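Local coordinates for protein kinase A regulatory subunit, putative (Trypanosoma cruzi, PDB 6FTF) that binds nucleoside ligands such as 7-cyano-7-deazainosine in two cyclic nucleotide-binding domains and probably restrains the catalytic subunit of a cAMP-independent protein kinase A, at residues K19-P24 / Y141-M146; L114-P119 / R151-Y156; E184-S187 / Y191-H194. All coordinates share one frame; numbering follows the deposited sequence.

Contact 1 of 3, residues K19-P24 / Y141-M146; sequences KLYQAP and YRNLVM
At the first cyclic nucleotide-binding domain, helix 138-145, which follows the β-strands, is flanked by an irregular N-terminal stretch whose Tyr-21 stacks on Asn-143. The phenol ring and the carboxamide lie almost parallel, their planes 8° apart, although the two side chains run roughly perpendicular. Asn-143 CB sits over the ring face, 4.0 Å from the Tyr-21 ring centroid, as a CH-pi contact, while the amide spreads toward the ring's root: Asn-143 OD1 reaches Tyr-21 CB at 3.6 Å and Asn-143 ND2 lies 3.8 Å from Tyr-21 CD1. A chi1 of 175° swings the tyrosine ring away from the backbone N, with its face over Asn-143 and its hydroxyl at Thr-140. Leu-144 fills in beside it, its CG 4.0 Å from Tyr-21 CD2 and its CD1 3.8 Å from Ala-23 CB; both Leu-144 and Ala-23 also touch Val-56 of helix 51-60, where a small methyl allows close approach. Both polar ends are taken up by residues of helix 138-145: Tyr-21 OH hydrogen-bonds Thr-140 OG1, and Asn-143 ND2 the carbonyl of Asp-139. These bonds should hold both flat groups in orientation, so that dispersion and weak CH-pi attraction gain direction from polar groups at the margin.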
ATOM      1  N   LYS A  19     -16.870  -5.140 -18.776  1.00 22.86           N
ATOM      2  CA  LYS A  19     -16.071  -5.134 -19.998  1.00 30.06           C
ATOM      3  C   LYS A  19     -16.697  -4.278 -21.095  1.00 24.66           C
ATOM      4  O   LYS A  19     -15.996  -3.873 -22.029  1.00 25.88           O
ATOM      5  CB  LYS A  19     -15.880  -6.570 -20.498  1.00 33.32           C
ATOM      6  N   LEU A  20     -17.995  -4.001 -21.006  1.00 18.11           N
ATOM      7  CA  LEU A  20     -18.683  -3.167 -21.979  1.00 17.59           C
ATOM      8  C   LEU A  20     -18.725  -1.705 -21.566  1.00 17.90           C
ATOM      9  O   LEU A  20     -19.300  -0.892 -22.296  1.00 21.75           O
ATOM     10  CB  LEU A  20     -20.112  -3.677 -22.185  1.00 19.92           C
ATOM     11  CG  LEU A  20     -20.241  -5.121 -22.667  1.00 19.55           C
ATOM     12  CD1 LEU A  20     -21.706  -5.516 -22.748  1.00 24.69           C
ATOM     13  CD2 LEU A  20     -19.556  -5.322 -24.013  1.00 20.84           C
ATOM     14  N   TYR A  21     -18.155  -1.354 -20.412  1.00 19.43           N
ATOM     15  CA  TYR A  21     -18.135   0.028 -19.947  1.00 18.23           C
ATOM     16  C   TYR A  21     -16.932   0.759 -20.540  1.00 15.15           C
ATOM     17  O   TYR A  21     -15.793   0.293 -20.426  1.00 21.75           O
ATOM     18  CB  TYR A  21     -18.071   0.079 -18.417  1.00 17.90           C
ATOM     19  CG  TYR A  21     -17.930   1.486 -17.888  1.00 15.61           C
ATOM     20  CD1 TYR A  21     -19.030   2.311 -17.759  1.00 16.68           C
ATOM     21  CD2 TYR A  21     -16.683   1.990 -17.545  1.00 15.89           C
ATOM     22  CE1 TYR A  21     -18.900   3.597 -17.294  1.00 15.55           C
ATOM     23  CE2 TYR A  21     -16.543   3.275 -17.073  1.00 13.62           C
ATOM     24  CZ  TYR A  21     -17.654   4.077 -16.958  1.00 12.72           C
ATOM     25  OH  TYR A  21     -17.556   5.363 -16.502  1.00 14.62           O
ATOM     26  N   GLN A  22     -17.185   1.908 -21.152  1.00 19.09           N
ATOM     27  CA  GLN A  22     -16.125   2.781 -21.641  1.00 17.92           C
ATOM     28  C   GLN A  22     -16.042   3.996 -20.723  1.00 15.68           C
ATOM     29  O   GLN A  22     -17.004   4.758 -20.598  1.00 16.11           O
ATOM     30  CB  GLN A  22     -16.340   3.218 -23.096  1.00 20.66           C
ATOM     31  CG  GLN A  22     -15.126   4.002 -23.650  1.00 28.84           C
ATOM     32  CD  GLN A  22     -15.328   4.586 -25.042  1.00 46.85           C
ATOM     33  OE1 GLN A  22     -15.856   3.928 -25.938  1.00 49.96           O
ATOM     34  NE2 GLN A  22     -14.886   5.828 -25.230  1.00 49.95           N
ATOM     35  N   ALA A  23     -14.892   4.183 -20.105  1.00 13.72           N
ATOM     36  CA  ALA A  23     -14.699   5.335 -19.251  1.00 12.69           C
ATOM     37  C   ALA A  23     -14.642   6.613 -20.082  1.00 14.98           C
ATOM     38  O   ALA A  23     -14.211   6.596 -21.241  1.00 16.01           O
ATOM     39  CB  ALA A  23     -13.383   5.195 -18.503  1.00 15.13           C
ATOM     40  N   PRO A  24     -15.031   7.744 -19.506  1.00 13.71           N
ATOM     41  CA  PRO A  24     -14.793   9.016 -20.188  1.00 14.17           C
ATOM     42  C   PRO A  24     -13.307   9.248 -20.352  1.00 12.97           C
ATOM     43  O   PRO A  24     -12.491   8.726 -19.598  1.00 12.90           O
ATOM     44  CB  PRO A  24     -15.422  10.051 -19.254  1.00 19.56           C
ATOM     45  CG  PRO A  24     -15.473   9.419 -17.946  1.00 19.78           C
ATOM     46  CD  PRO A  24     -15.601   7.937 -18.167  1.00 14.00           C
ATOM     47  N   TYR A 141     -15.134   4.291 -11.246  1.00  9.59           N
ATOM     48  CA  TYR A 141     -14.642   3.591 -10.069  1.00  9.78           C
ATOM     49  C   TYR A 141     -15.288   2.207  -9.955  1.00 10.61           C
ATOM     50  O   TYR A 141     -14.600   1.193  -9.790  1.00 10.22           O
ATOM     51  CB  TYR A 141     -14.863   4.404  -8.783  1.00 10.34           C
ATOM     52  CG  TYR A 141     -14.372   3.600  -7.602  1.00 10.97           C
ATOM     53  CD1 TYR A 141     -13.010   3.461  -7.335  1.00 12.25           C
ATOM     54  CD2 TYR A 141     -15.260   2.877  -6.822  1.00 11.22           C
ATOM     55  CE1 TYR A 141     -12.563   2.654  -6.286  1.00 13.66           C
ATOM     56  CE2 TYR A 141     -14.819   2.064  -5.781  1.00 13.93           C
ATOM     57  CZ  TYR A 141     -13.478   1.962  -5.529  1.00 12.80           C
ATOM     58  OH  TYR A 141     -13.056   1.137  -4.504  1.00 15.65           O
ATOM     59  N   ARG A 142     -16.617   2.138 -10.055  1.00 10.87           N
ATOM     60  CA  ARG A 142     -17.289   0.862  -9.819  1.00 11.36           C
ATOM     61  C   ARG A 142     -17.016  -0.146 -10.921  1.00 11.39           C
ATOM     62  O   ARG A 142     -16.928  -1.350 -10.643  1.00 13.09           O
ATOM     63  CB  ARG A 142     -18.793   1.062  -9.647  1.00 14.28           C
ATOM     64  CG  ARG A 142     -19.130   1.864  -8.403  1.00 16.67           C
ATOM     65  CD  ARG A 142     -20.609   1.944  -8.109  1.00 25.64           C
ATOM     66  NE  ARG A 142     -21.159   0.649  -7.700  1.00 38.22           N
ATOM     67  CZ  ARG A 142     -22.077  -0.043  -8.375  1.00 44.83           C
ATOM     68  NH1 ARG A 142     -22.591   0.419  -9.509  1.00 42.22           N
ATOM     69  NH2 ARG A 142     -22.496  -1.211  -7.901  1.00 47.14           N
ATOM     70  N   ASN A 143     -16.896   0.306 -12.168  1.00 11.31           N
ATOM     71  CA  ASN A 143     -16.729  -0.622 -13.280  1.00 11.24           C
ATOM     72  C   ASN A 143     -15.283  -1.031 -13.483  1.00 12.89           C
ATOM     73  O   ASN A 143     -15.019  -2.191 -13.829  1.00 16.53           O
ATOM     74  CB  ASN A 143     -17.249  -0.008 -14.572  1.00 14.47           C
ATOM     75  CG  ASN A 143     -18.718  -0.169 -14.721  1.00 14.14           C
ATOM     76  OD1 ASN A 143     -19.193  -1.197 -15.224  1.00 16.30           O
ATOM     77  ND2 ASN A 143     -19.465   0.819 -14.273  1.00 15.78           N
ATOM     78  N   LEU A 144     -14.337  -0.113 -13.304  1.00 12.48           N
ATOM     79  CA  LEU A 144     -12.954  -0.376 -13.674  1.00 13.10           C
ATOM     80  C   LEU A 144     -11.996  -0.526 -12.507  1.00 14.35           C
ATOM     81  O   LEU A 144     -10.926  -1.127 -12.684  1.00 19.62           O
ATOM     82  CB  LEU A 144     -12.423   0.737 -14.578  1.00 16.14           C
ATOM     83  CG  LEU A 144     -13.178   0.988 -15.875  1.00 20.68           C
ATOM     84  CD1 LEU A 144     -12.385   1.981 -16.688  1.00 25.90           C
ATOM     85  CD2 LEU A 144     -13.405  -0.293 -16.665  1.00 27.36           C
ATOM     86  N   VAL A 145     -12.306   0.012 -11.341  1.00 11.57           N
ATOM     87  CA  VAL A 145     -11.365   0.028 -10.233  1.00 12.19           C
ATOM     88  C   VAL A 145     -11.741  -0.967  -9.149  1.00 11.68           C
ATOM     89  O   VAL A 145     -10.907  -1.758  -8.709  1.00 14.24           O
ATOM     90  CB  VAL A 145     -11.222   1.443  -9.651  1.00 10.42           C
ATOM     91  CG1 VAL A 145     -10.207   1.434  -8.498  1.00 13.00           C
ATOM     92  CG2 VAL A 145     -10.810   2.421 -10.723  1.00 12.15           C
ATOM     93  N   MET A 146     -12.983  -0.925  -8.688  1.00 11.30           N
ATOM     94  CA  MET A 146     -13.321  -1.586  -7.434  1.00 11.75           C
ATOM     95  C   MET A 146     -13.017  -3.082  -7.478  1.00 11.88           C
ATOM     96  O   MET A 146     -12.440  -3.637  -6.533  1.00 11.06           O
ATOM     97  CB  MET A 146     -14.783  -1.338  -7.117  1.00 13.62           C
ATOM     98  CG  MET A 146     -15.197  -1.987  -5.832  1.00 16.42           C
ATOM     99  SD  MET A 146     -16.794  -1.389  -5.319  0.80 16.07           S
ATOM    100  CE  MET A 146     -17.125  -2.492  -3.949  1.00 25.52           C
TER

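Contact 2 of 3, residues L114-P119 / R151-Y156; sequences LMYDTP and RRRETY
The backbones of Met-115 and Arg-153 stay well apart, 11.4 Å between their CA atoms, so long side chains must bridge the end of helix 111-116 and the middle of helix 149-160. Beyond Tyr-116 the chain leaves the first helix at Asp-117, which has positive phi, whereas 151-156 is helical throughout. Arg-153 spans most of the gap, extended from CG to NE, and Met-115 comes to meet it from the opposite direction. In the conformer described, one of two for this methionine, Met-115 SD lies over one face of the guanidinium, 3.6 Å from Arg-153 NE and 3.7 Å from Arg-153 CZ; a polarisable thioether suits a place against a flat, delocalised cation. Tyr-116 takes the guanidinium edge: Arg-153 NH1 donates to Tyr-116 OH over 2.9 Å, a bent bond of 138° with the oxygen 28° out of the guanidinium plane. Ring and guanidinium planes are inclined by 54°, and NH1 lies at the ring's edge, which excludes a cation-pi stack. Arg-153 NH2 makes a salt bridge to Asp-179, and Leu-175 packs on the same side chain. Helix 111-116, next to the first ligand pocket, is thus tied through Arg-153 to helix 149-160 and, by the Asp-179 salt bridge, to the chain running into the second nucleotide-binding domain.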
ATOM      1  N   LEU A 114     -18.009   5.156  -2.057  1.00 11.26           N
ATOM      2  CA  LEU A 114     -18.112   4.447  -3.330  1.00 11.54           C
ATOM      3  C   LEU A 114     -18.044   2.940  -3.152  1.00 12.19           C
ATOM      4  O   LEU A 114     -18.771   2.201  -3.820  1.00 13.58           O
ATOM      5  CB  LEU A 114     -17.026   4.932  -4.285  1.00 11.76           C
ATOM      6  CG  LEU A 114     -17.222   6.346  -4.814  1.00 11.19           C
ATOM      7  CD1 LEU A 114     -15.985   6.822  -5.530  1.00 14.97           C
ATOM      8  CD2 LEU A 114     -18.414   6.399  -5.723  1.00 17.98           C
ATOM      9  N   MET A 115     -17.182   2.467  -2.259  1.00 11.02           N
ATOM     10  CA  MET A 115     -17.042   1.032  -2.054  0.65 12.23           C
ATOM     11  C   MET A 115     -18.271   0.444  -1.367  1.00 12.00           C
ATOM     12  O   MET A 115     -18.672  -0.687  -1.667  1.00 14.86           O
ATOM     13  CB  MET A 115     -15.772   0.766  -1.242  0.65 12.89           C
ATOM     14  CG  MET A 115     -15.307  -0.695  -1.215  0.65 13.38           C
ATOM     15  SD  MET A 115     -13.746  -0.981  -0.323  0.65 13.23           S
ATOM     16  CE  MET A 115     -12.533  -0.258  -1.433  0.65 12.70           C
ATOM     17  N   TYR A 116     -18.864   1.178  -0.430  1.00 10.82           N
ATOM     18  CA  TYR A 116     -19.928   0.640   0.412  1.00 10.98           C
ATOM     19  C   TYR A 116     -21.290   1.284   0.171  1.00 11.81           C
ATOM     20  O   TYR A 116     -22.255   0.965   0.889  1.00 14.15           O
ATOM     21  CB  TYR A 116     -19.511   0.747   1.880  1.00 11.45           C
ATOM     22  CG  TYR A 116     -18.251  -0.042   2.179  1.00  9.65           C
ATOM     23  CD1 TYR A 116     -18.260  -1.425   2.135  1.00  9.65           C
ATOM     24  CD2 TYR A 116     -17.055   0.583   2.497  1.00  9.97           C
ATOM     25  CE1 TYR A 116     -17.104  -2.164   2.387  1.00  9.77           C
ATOM     26  CE2 TYR A 116     -15.924  -0.143   2.762  1.00  9.11           C
ATOM     27  CZ  TYR A 116     -15.955  -1.505   2.708  1.00  8.56           C
ATOM     28  OH  TYR A 116     -14.798  -2.150   2.991  1.00 10.45           O
ATOM     29  N   ASP A 117     -21.394   2.172  -0.815  1.00 12.64           N
ATOM     30  CA  ASP A 117     -22.669   2.720  -1.280  0.62 14.79           C
ATOM     31  C   ASP A 117     -23.457   3.346  -0.132  1.00 15.34           C
ATOM     32  O   ASP A 117     -24.560   2.921   0.216  1.00 16.79           O
ATOM     33  CB  ASP A 117     -23.498   1.674  -2.036  0.62 18.64           C
ATOM     34  CG  ASP A 117     -24.593   2.301  -2.885  0.62 24.41           C
ATOM     35  OD1 ASP A 117     -24.390   3.427  -3.387  0.62 27.02           O
ATOM     36  OD2 ASP A 117     -25.656   1.668  -3.046  0.62 29.84           O
ATOM     37  N   THR A 118     -22.877   4.383   0.450  1.00 14.97           N
ATOM     38  CA  THR A 118     -23.495   5.047   1.582  1.00 13.65           C
ATOM     39  C   THR A 118     -23.245   6.549   1.485  1.00 13.77           C
ATOM     40  O   THR A 118     -22.274   6.979   0.846  1.00 13.83           O
ATOM     41  CB  THR A 118     -22.919   4.453   2.882  1.00 17.76           C
ATOM     42  OG1 THR A 118     -23.739   4.794   4.010  1.00 19.73           O
ATOM     43  CG2 THR A 118     -21.461   4.888   3.109  1.00 17.79           C
ATOM     44  N   PRO A 119     -24.109   7.367   2.086  1.00 15.19           N
ATOM     45  CA  PRO A 119     -23.849   8.809   2.097  1.00 17.05           C
ATOM     46  C   PRO A 119     -22.554   9.115   2.829  1.00 15.17           C
ATOM     47  O   PRO A 119     -22.024   8.297   3.578  1.00 15.16           O
ATOM     48  CB  PRO A 119     -25.063   9.386   2.837  1.00 19.55           C
ATOM     49  CG  PRO A 119     -26.130   8.386   2.637  1.00 20.19           C
ATOM     50  CD  PRO A 119     -25.419   7.060   2.683  1.00 15.40           C
ATOM     51  N   ARG A 151     -13.852  -8.635  -1.336  1.00  9.56           N
ATOM     52  CA  ARG A 151     -13.320  -9.974  -1.122  1.00 10.12           C
ATOM     53  C   ARG A 151     -11.892  -9.923  -0.611  1.00  9.62           C
ATOM     54  O   ARG A 151     -11.514 -10.705   0.271  1.00  9.45           O
ATOM     55  CB  ARG A 151     -13.377 -10.753  -2.440  1.00 11.80           C
ATOM     56  CG  ARG A 151     -12.745 -12.121  -2.400  1.00 15.09           C
ATOM     57  CD  ARG A 151     -12.759 -12.750  -3.803  1.00 24.16           C
ATOM     58  NE  ARG A 151     -12.180 -14.090  -3.820  1.00 31.11           N
ATOM     59  CZ  ARG A 151     -12.852 -15.209  -3.548  1.00 37.87           C
ATOM     60  NH1 ARG A 151     -14.140 -15.171  -3.233  1.00 36.94           N
ATOM     61  NH2 ARG A 151     -12.228 -16.376  -3.591  1.00 33.50           N
ATOM     62  N   ARG A 152     -11.079  -9.027  -1.168  1.00  8.70           N
ATOM     63  CA  ARG A 152      -9.692  -8.917  -0.735  1.00  9.07           C
ATOM     64  C   ARG A 152      -9.621  -8.481   0.716  1.00  8.06           C
ATOM     65  O   ARG A 152      -8.854  -9.033   1.509  1.00  8.53           O
ATOM     66  CB  ARG A 152      -8.947  -7.952  -1.650  1.00  9.00           C
ATOM     67  CG  ARG A 152      -7.456  -7.865  -1.366  1.00  9.39           C
ATOM     68  CD  ARG A 152      -6.749  -6.869  -2.258  1.00  9.38           C
ATOM     69  NE  ARG A 152      -6.945  -7.156  -3.678  1.00  9.71           N
ATOM     70  CZ  ARG A 152      -7.744  -6.480  -4.506  1.00 10.50           C
ATOM     71  NH1 ARG A 152      -8.422  -5.413  -4.110  1.00 11.05           N
ATOM     72  NH2 ARG A 152      -7.836  -6.853  -5.767  1.00 12.84           N
ATOM     73  N   ARG A 153     -10.431  -7.499   1.091  1.00  7.99           N
ATOM     74  CA  ARG A 153     -10.483  -7.094   2.490  1.00  8.18           C
ATOM     75  C   ARG A 153     -10.905  -8.255   3.396  1.00  8.24           C
ATOM     76  O   ARG A 153     -10.337  -8.437   4.476  1.00  8.99           O
ATOM     77  CB  ARG A 153     -11.397  -5.875   2.642  1.00  8.67           C
ATOM     78  CG  ARG A 153     -10.737  -4.589   2.119  1.00  8.43           C
ATOM     79  CD  ARG A 153     -11.733  -3.451   1.964  1.00  9.01           C
ATOM     80  NE  ARG A 153     -11.008  -2.212   1.734  1.00  9.02           N
ATOM     81  CZ  ARG A 153     -11.216  -1.073   2.367  1.00  9.77           C
ATOM     82  NH1 ARG A 153     -12.231  -0.922   3.207  1.00 11.59           N
ATOM     83  NH2 ARG A 153     -10.419  -0.050   2.117  1.00 13.58           N
ATOM     84  N   GLU A 154     -11.898  -9.050   2.979  1.00  8.59           N
ATOM     85  CA  GLU A 154     -12.308 -10.227   3.752  1.00  8.77           C
ATOM     86  C   GLU A 154     -11.177 -11.224   3.891  1.00  8.59           C
ATOM     87  O   GLU A 154     -11.061 -11.916   4.905  1.00 10.36           O
ATOM     88  CB  GLU A 154     -13.478 -10.936   3.070  1.00  9.69           C
ATOM     89  CG  GLU A 154     -14.812 -10.327   3.309  1.00 10.79           C
ATOM     90  CD  GLU A 154     -15.104 -10.106   4.786  1.00 10.81           C
ATOM     91  OE1 GLU A 154     -15.098 -11.100   5.538  1.00 11.99           O
ATOM     92  OE2 GLU A 154     -15.327  -8.933   5.181  1.00 11.30           O
ATOM     93  N   THR A 155     -10.344 -11.350   2.864  1.00  9.14           N
ATOM     94  CA  THR A 155      -9.277 -12.341   2.882  1.00  8.67           C
ATOM     95  C   THR A 155      -8.289 -12.052   3.992  1.00  9.07           C
ATOM     96  O   THR A 155      -7.784 -12.983   4.628  1.00 10.21           O
ATOM     97  CB  THR A 155      -8.577 -12.369   1.517  1.00  9.55           C
ATOM     98  OG1 THR A 155      -9.518 -12.773   0.523  1.00 10.93           O
ATOM     99  CG2 THR A 155      -7.401 -13.327   1.489  1.00 11.32           C
ATOM    100  N   TYR A 156      -8.018 -10.772   4.263  1.00  8.52           N
ATOM    101  CA  TYR A 156      -6.926 -10.421   5.161  1.00  8.34           C
ATOM    102  C   TYR A 156      -7.309  -9.814   6.504  1.00  8.76           C
ATOM    103  O   TYR A 156      -6.483  -9.865   7.418  1.00  8.78           O
ATOM    104  CB  TYR A 156      -5.918  -9.484   4.464  1.00  8.74           C
ATOM    105  CG  TYR A 156      -5.342 -10.111   3.228  1.00  7.89           C
ATOM    106  CD1 TYR A 156      -4.471 -11.187   3.297  1.00  9.11           C
ATOM    107  CD2 TYR A 156      -5.719  -9.672   1.983  1.00  8.47           C
ATOM    108  CE1 TYR A 156      -3.987 -11.790   2.143  1.00  9.44           C
ATOM    109  CE2 TYR A 156      -5.242 -10.262   0.836  1.00  9.24           C
ATOM    110  CZ  TYR A 156      -4.391 -11.327   0.927  1.00  9.68           C
ATOM    111  OH  TYR A 156      -3.937 -11.938  -0.229  1.00 11.76           O
TER

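Contact 3 of 3, residues E184-S187 / Y191-H194; sequences EEFS and YIIH
Ile-192 lays its CG1 methylene squarely on the ring of Phe-186, 3.5 Å from the ring centroid and only 7° off the ring normal, a nearly axial CH-pi contact. Ile-192 CG1 is close to all six ring carbons, the nearest being Phe-186 CG at 3.6 Å. The CG2 branch and the CD1 methyl that ends the CG1 arm lie toward the rim, with Ile-192 CG2 4.0 Å from Phe-186 CZ and Ile-192 CD1 4.0 Å from Phe-186 CD1. Branching at CB suits the isoleucine to this place, since a single side chain covers much of a flat ring. With Ile-192 CG1 anti to the carbonyl carbon (chi1 -60°), the methylene is the part set over the ring centre. Behind this pair, Phe-186 is held by backbone hydrogen bonding to Val-254 and packs on Ala-250 and Thr-256, while Ile-192 also touches Val-254 and Tyr-203. The strand bends at Ile-192, where Ile-192 and Ile-193 sit together opposite the single residue Val-248 as a classic β bulge; Ile-193 in turn touches the bound 7-cyano-7-deazainosine. Dispersion and CH-pi attraction, not polar bonding, therefore join strand 184-186 to the corner at 191-194, in a buried apolar setting between the sheets of the second nucleotide-binding domain.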
ATOM      1  N   GLU A 184       0.875 -15.484  -1.599  1.00 10.02           N
ATOM      2  CA  GLU A 184       1.783 -16.362  -2.320  1.00 10.16           C
ATOM      3  C   GLU A 184       2.200 -17.465  -1.371  1.00  9.86           C
ATOM      4  O   GLU A 184       2.501 -17.201  -0.201  1.00 11.40           O
ATOM      5  CB  GLU A 184       3.005 -15.604  -2.835  1.00 12.08           C
ATOM      6  CG  GLU A 184       3.864 -16.486  -3.721  1.00 15.30           C
ATOM      7  CD  GLU A 184       4.952 -15.744  -4.467  1.00 13.90           C
ATOM      8  OE1 GLU A 184       5.605 -16.386  -5.324  1.00 18.84           O
ATOM      9  OE2 GLU A 184       5.176 -14.545  -4.208  1.00 16.40           O
ATOM     10  N   GLU A 185       2.237 -18.689  -1.887  1.00 10.90           N
ATOM     11  CA  GLU A 185       2.610 -19.859  -1.113  1.00 11.40           C
ATOM     12  C   GLU A 185       3.932 -20.417  -1.626  1.00 10.94           C
ATOM     13  O   GLU A 185       4.276 -20.263  -2.805  1.00 12.35           O
ATOM     14  CB  GLU A 185       1.524 -20.935  -1.174  1.00 13.03           C
ATOM     15  CG  GLU A 185       0.168 -20.412  -0.742  1.00 16.04           C
ATOM     16  CD  GLU A 185      -0.847 -21.490  -0.369  1.00 27.14           C
ATOM     17  OE1 GLU A 185      -0.471 -22.668  -0.163  1.00 21.62           O
ATOM     18  OE2 GLU A 185      -2.044 -21.140  -0.267  1.00 32.08           O
ATOM     19  N   PHE A 186       4.667 -21.044  -0.716  1.00  9.73           N
ATOM     20  CA  PHE A 186       5.999 -21.574  -0.989  1.00  9.96           C
ATOM     21  C   PHE A 186       6.110 -22.956  -0.377  1.00 10.25           C
ATOM     22  O   PHE A 186       5.726 -23.165   0.777  1.00 11.59           O
ATOM     23  CB  PHE A 186       7.077 -20.679  -0.381  1.00 10.02           C
ATOM     24  CG  PHE A 186       7.058 -19.266  -0.925  1.00  9.39           C
ATOM     25  CD1 PHE A 186       6.279 -18.285  -0.329  1.00 10.21           C
ATOM     26  CD2 PHE A 186       7.773 -18.921  -2.056  1.00 10.43           C
ATOM     27  CE1 PHE A 186       6.258 -17.009  -0.824  1.00 10.14           C
ATOM     28  CE2 PHE A 186       7.738 -17.643  -2.556  1.00 12.17           C
ATOM     29  CZ  PHE A 186       6.967 -16.687  -1.944  1.00 10.93           C
ATOM     30  N   SER A 187       6.650 -23.895  -1.142  1.00 10.69           N
ATOM     31  CA  SER A 187       6.954 -25.205  -0.599  0.52 11.11           C
ATOM     32  C   SER A 187       8.290 -25.168   0.135  1.00 10.78           C
ATOM     33  O   SER A 187       9.118 -24.284  -0.097  1.00 10.61           O
ATOM     34  CB  SER A 187       6.988 -26.258  -1.704  0.52 12.94           C
ATOM     35  OG  SER A 187       7.760 -25.841  -2.804  0.52 15.42           O
ATOM     36  N   TYR A 191      12.823 -20.396  -2.305  1.00  8.68           N
ATOM     37  CA  TYR A 191      13.322 -19.090  -1.888  1.00  8.84           C
ATOM     38  C   TYR A 191      12.213 -18.051  -2.049  1.00  9.70           C
ATOM     39  O   TYR A 191      11.658 -17.864  -3.144  1.00 11.93           O
ATOM     40  CB  TYR A 191      14.557 -18.689  -2.697  1.00  9.44           C
ATOM     41  CG  TYR A 191      15.852 -19.341  -2.245  1.00  8.21           C
ATOM     42  CD1 TYR A 191      15.953 -20.715  -2.069  1.00  9.79           C
ATOM     43  CD2 TYR A 191      16.972 -18.568  -1.980  1.00  9.43           C
ATOM     44  CE1 TYR A 191      17.141 -21.285  -1.627  1.00  8.99           C
ATOM     45  CE2 TYR A 191      18.159 -19.143  -1.560  1.00  9.40           C
ATOM     46  CZ  TYR A 191      18.236 -20.497  -1.395  1.00  8.56           C
ATOM     47  OH  TYR A 191      19.392 -21.114  -0.955  1.00  9.88           O
ATOM     48  N   ILE A 192      11.902 -17.379  -0.956  1.00  7.70           N
ATOM     49  CA  ILE A 192      10.980 -16.256  -0.967  1.00  7.96           C
ATOM     50  C   ILE A 192      11.696 -15.000  -1.430  1.00  8.38           C
ATOM     51  O   ILE A 192      11.160 -14.236  -2.250  1.00  9.18           O
ATOM     52  CB  ILE A 192      10.387 -16.103   0.447  1.00  8.10           C
ATOM     53  CG1 ILE A 192       9.642 -17.389   0.830  1.00  9.74           C
ATOM     54  CG2 ILE A 192       9.484 -14.881   0.527  1.00  9.26           C
ATOM     55  CD1 ILE A 192       9.204 -17.487   2.266  1.00 12.78           C
ATOM     56  N   ILE A 193      12.908 -14.775  -0.905  1.00  7.56           N
ATOM     57  CA  ILE A 193      13.800 -13.693  -1.300  1.00  7.83           C
ATOM     58  C   ILE A 193      15.160 -14.305  -1.613  1.00  7.64           C
ATOM     59  O   ILE A 193      15.647 -15.151  -0.862  1.00  8.30           O
ATOM     60  CB  ILE A 193      13.920 -12.623  -0.193  1.00  7.90           C
ATOM     61  CG1 ILE A 193      12.573 -11.955   0.013  1.00  8.32           C
ATOM     62  CG2 ILE A 193      15.008 -11.609  -0.531  1.00  8.53           C
ATOM     63  CD1 ILE A 193      12.487 -11.038   1.259  1.00  9.30           C
ATOM     64  N   HIS A 194      15.776 -13.869  -2.716  1.00  7.67           N
ATOM     65  CA  HIS A 194      17.169 -14.174  -3.007  1.00  8.05           C
ATOM     66  C   HIS A 194      18.038 -12.980  -2.650  1.00  7.77           C
ATOM     67  O   HIS A 194      17.669 -11.833  -2.909  1.00  8.43           O
ATOM     68  CB  HIS A 194      17.387 -14.467  -4.495  1.00  9.58           C
ATOM     69  CG  HIS A 194      17.023 -15.856  -4.905  1.00  9.84           C
ATOM     70  ND1 HIS A 194      17.917 -16.906  -4.868  1.00 10.06           N
ATOM     71  CD2 HIS A 194      15.858 -16.365  -5.361  1.00 10.51           C
ATOM     72  CE1 HIS A 194      17.315 -18.000  -5.303  1.00 11.17           C
ATOM     73  NE2 HIS A 194      16.061 -17.701  -5.598  1.00 11.07           N
TER

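In the fold
Contacts 1 and 2 form one neighbourhood in the first cyclic nucleotide-binding domain: their centres are about 17 Å apart, yet they touch, with Met-146 CE 3.3 Å from Met-115 O and Tyr-141 CD2 3.7 Å from Leu-114 CB. Helix 149-160 of contact 2 directly follows helix 138-145 of contact 1, and the chain visits contacts 1, 2, 1 and 2 in turn. Contact 3 belongs to the second domain, its centre about 34 Å from that of contact 1 and about 29 Å from that of contact 2, whose nearest atoms come within about 6 Å. Each domain holds its own 7-cyano-7-deazainosine, about 8 Å from the Tyr-116 side chain and, in the second pocket, about 9 Å from that of Ile-192, whose neighbour Ile-193 touches it.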